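Side-chain contact in putative immunoglobulin-blocking virulence protein (Mycoplasma mycoides subsp. capri, PDB 7ADK), which probably helps the mycoplasma evade host immunity by binding and blocking immunoglobulins: residues D365-G370 with K544-I549. Numbering follows the deposited sequence.
Sequences DRIANG and KITTRI
Ile367 and Thr546 carry this small buried contact, hiding 133 Å² over both segments. The methyl-to-methyl approach of Ile367 CG2 and Thr546 CG2, at 3.5 Å, is its closest point. Both side chains set out toward the other segment; their CG2 branches, anti to the backbone N, meet flank to flank as the side chains cross at a slant. Ile367 CA and Thr546 CA are 6.7 Å apart. The CG1 branch of Ile367 reaches across to the Thr546 carbonyl, CD1 3.7 Å from Thr546 O. Ala368 adds only a peripheral touch, its CB 4.5 Å from Thr546 OG1. No hydrogen bond links 365-370 with 544-549, so the direct meeting rests on van der Waals contact.

Polar atoms of Thr546 are held by residues around it: OG1 bonds to Ser507 OG, and N to Ser364 OG at the start of helix 364-369. That helix ends in a Schellman motif, with Gly370 at positive phi (75°) as C-prime, and Arg450 NH2 bonds to Ala368 O. Phe480 of strand 473-481 touches both Ile367 and Thr546, while Tyr505 touches Ile367. The contact thus packs helix 364-369 against the lead-in to strand 547-548, which pairs antiparallel with strand 502-506 in the mixed sheet.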
ATOM      1  N   ASP A 365     -14.608 -12.112 -18.696  1.00 57.02           N
ATOM      2  CA  ASP A 365     -15.214 -11.363 -19.812  1.00 57.02           C
ATOM      3  C   ASP A 365     -16.715 -11.646 -19.956  1.00 57.02           C
ATOM      4  O   ASP A 365     -17.491 -10.728 -20.216  1.00 57.02           O
ATOM      5  CB  ASP A 365     -14.488 -11.658 -21.135  1.00 57.02           C
ATOM      6  CG  ASP A 365     -13.179 -10.886 -21.372  1.00 57.02           C
ATOM      7  OD1 ASP A 365     -12.705 -10.146 -20.481  1.00 57.02           O
ATOM      8  OD2 ASP A 365     -12.606 -11.010 -22.482  1.00 57.02           O
ATOM      9  N   ARG A 366     -17.154 -12.891 -19.726  1.00 57.27           N
ATOM     10  CA  ARG A 366     -18.576 -13.262 -19.657  1.00 57.27           C
ATOM     11  C   ARG A 366     -19.268 -12.591 -18.480  1.00 57.27           C
ATOM     12  O   ARG A 366     -20.379 -12.096 -18.627  1.00 57.27           O
ATOM     13  CB  ARG A 366     -18.786 -14.780 -19.562  1.00 57.27           C
ATOM     14  CG  ARG A 366     -18.714 -15.544 -20.889  1.00 57.27           C
ATOM     15  CD  ARG A 366     -19.586 -16.801 -20.790  1.00 57.27           C
ATOM     16  NE  ARG A 366     -19.594 -17.633 -21.998  1.00 57.27           N
ATOM     17  CZ  ARG A 366     -20.367 -17.520 -23.055  1.00 57.27           C
ATOM     18  NH1 ARG A 366     -20.376 -18.450 -23.948  1.00 57.27           N
ATOM     19  NH2 ARG A 366     -21.138 -16.500 -23.258  1.00 57.27           N
ATOM     20  N   ILE A 367     -18.626 -12.575 -17.315  1.00 53.57           N
ATOM     21  CA  ILE A 367     -19.158 -11.937 -16.113  1.00 53.57           C
ATOM     22  C   ILE A 367     -19.246 -10.422 -16.309  1.00 53.57           C
ATOM     23  O   ILE A 367     -20.284  -9.848 -16.026  1.00 53.57           O
ATOM     24  CB  ILE A 367     -18.345 -12.294 -14.855  1.00 53.57           C
ATOM     25  CG1 ILE A 367     -18.328 -13.797 -14.542  1.00 53.57           C
ATOM     26  CG2 ILE A 367     -18.933 -11.574 -13.637  1.00 53.57           C
ATOM     27  CD1 ILE A 367     -17.165 -14.171 -13.628  1.00 53.57           C
ATOM     28  N   ALA A 368     -18.219  -9.753 -16.826  1.00 54.35           N
ATOM     29  CA  ALA A 368     -18.257  -8.308 -17.001  1.00 54.35           C
ATOM     30  C   ALA A 368     -19.316  -7.854 -18.020  1.00 54.35           C
ATOM     31  O   ALA A 368     -20.108  -6.962 -17.720  1.00 54.35           O
ATOM     32  CB  ALA A 368     -16.857  -7.820 -17.365  1.00 54.35           C
ATOM     33  N   ASN A 369     -19.374  -8.482 -19.199  1.00 57.49           N
ATOM     34  CA  ASN A 369     -20.346  -8.199 -20.257  1.00 57.49           C
ATOM     35  C   ASN A 369     -21.759  -8.720 -19.951  1.00 57.49           C
ATOM     36  O   ASN A 369     -22.715  -8.309 -20.601  1.00 57.49           O
ATOM     37  CB  ASN A 369     -19.843  -8.791 -21.581  1.00 57.49           C
ATOM     38  CG  ASN A 369     -18.567  -8.196 -22.150  1.00 57.49           C
ATOM     39  OD1 ASN A 369     -18.004  -8.720 -23.096  1.00 57.49           O
ATOM     40  ND2 ASN A 369     -18.063  -7.091 -21.658  1.00 57.49           N
ATOM     41  N   GLY A 370     -21.923  -9.604 -18.972  1.00 59.13           N
ATOM     42  CA  GLY A 370     -23.213 -10.166 -18.603  1.00 59.13           C
ATOM     43  C   GLY A 370     -23.740 -11.210 -19.583  1.00 59.13           C
ATOM     44  O   GLY A 370     -24.926 -11.183 -19.902  1.00 59.13           O
ATOM     45  N   LYS A 544      -7.945  -5.997 -15.063  1.00 75.75           N
ATOM     46  CA  LYS A 544      -9.138  -6.158 -14.225  1.00 75.75           C
ATOM     47  C   LYS A 544      -9.737  -7.536 -14.490  1.00 75.75           C
ATOM     48  O   LYS A 544     -10.103  -7.839 -15.619  1.00 75.75           O
ATOM     49  CB  LYS A 544     -10.150  -5.014 -14.468  1.00 75.75           C
ATOM     50  CG  LYS A 544      -9.603  -3.584 -14.281  1.00 75.75           C
ATOM     51  CD  LYS A 544      -9.086  -3.215 -12.875  1.00 75.75           C
ATOM     52  CE  LYS A 544     -10.219  -2.919 -11.889  1.00 75.75           C
ATOM     53  NZ  LYS A 544      -9.756  -2.766 -10.502  1.00 75.75           N
ATOM     54  N   ILE A 545      -9.846  -8.353 -13.453  1.00 63.93           N
ATOM     55  CA  ILE A 545     -10.477  -9.675 -13.473  1.00 63.93           C
ATOM     56  C   ILE A 545     -11.657  -9.657 -12.507  1.00 63.93           C
ATOM     57  O   ILE A 545     -11.534  -9.137 -11.405  1.00 63.93           O
ATOM     58  CB  ILE A 545      -9.453 -10.787 -13.128  1.00 63.93           C
ATOM     59  CG1 ILE A 545      -8.270 -10.852 -14.112  1.00 63.93           C
ATOM     60  CG2 ILE A 545     -10.101 -12.171 -13.008  1.00 63.93           C
ATOM     61  CD1 ILE A 545      -8.619 -11.213 -15.554  1.00 63.93           C
ATOM     62  N   THR A 546     -12.790 -10.215 -12.906  1.00 53.36           N
ATOM     63  CA  THR A 546     -14.023 -10.224 -12.118  1.00 53.36           C
ATOM     64  C   THR A 546     -14.314 -11.605 -11.551  1.00 53.36           C
ATOM     65  O   THR A 546     -14.162 -12.613 -12.232  1.00 53.36           O
ATOM     66  CB  THR A 546     -15.188  -9.675 -12.943  1.00 53.36           C
ATOM     67  OG1 THR A 546     -14.874  -8.369 -13.386  1.00 53.36           O
ATOM     68  CG2 THR A 546     -16.475  -9.532 -12.143  1.00 53.36           C
ATOM     69  N   THR A 547     -14.716 -11.675 -10.289  1.00 54.46           N
ATOM     70  CA  THR A 547     -14.935 -12.932  -9.560  1.00 54.46           C
ATOM     71  C   THR A 547     -15.953 -12.751  -8.437  1.00 54.46           C
ATOM     72  O   THR A 547     -16.161 -11.636  -7.961  1.00 54.46           O
ATOM     73  CB  THR A 547     -13.590 -13.463  -9.035  1.00 54.46           C
ATOM     74  OG1 THR A 547     -13.726 -14.657  -8.314  1.00 54.46           O
ATOM     75  CG2 THR A 547     -12.869 -12.493  -8.133  1.00 54.46           C
ATOM     76  N   ARG A 548     -16.580 -13.831  -7.972  1.00 55.17           N
ATOM     77  CA  ARG A 548     -17.351 -13.808  -6.724  1.00 55.17           C
ATOM     78  C   ARG A 548     -16.454 -13.567  -5.509  1.00 55.17           C
ATOM     79  O   ARG A 548     -15.329 -14.067  -5.458  1.00 55.17           O
ATOM     80  CB  ARG A 548     -18.254 -15.044  -6.612  1.00 55.17           C
ATOM     81  CG  ARG A 548     -17.585 -16.408  -6.409  1.00 55.17           C
ATOM     82  CD  ARG A 548     -17.132 -16.732  -4.984  1.00 55.17           C
ATOM     83  NE  ARG A 548     -16.898 -18.167  -4.834  1.00 55.17           N
ATOM     84  CZ  ARG A 548     -16.306 -18.787  -3.842  1.00 55.17           C
ATOM     85  NH1 ARG A 548     -15.882 -18.169  -2.792  1.00 55.17           N
ATOM     86  NH2 ARG A 548     -16.105 -20.061  -3.909  1.00 55.17           N
ATOM     87  N   ILE A 549     -16.950 -12.827  -4.522  1.00 53.92           N
ATOM     88  CA  ILE A 549     -16.207 -12.538  -3.287  1.00 53.92           C
ATOM     89  C   ILE A 549     -16.110 -13.794  -2.411  1.00 53.92           C
ATOM     90  O   ILE A 549     -17.074 -14.546  -2.274  1.00 53.92           O
ATOM     91  CB  ILE A 549     -16.812 -11.344  -2.523  1.00 53.92           C
ATOM     92  CG1 ILE A 549     -16.767 -10.036  -3.314  1.00 53.92           C
ATOM     93  CG2 ILE A 549     -16.108 -11.086  -1.198  1.00 53.92           C
ATOM     94  CD1 ILE A 549     -17.915  -9.102  -2.968  1.00 53.92           C
TER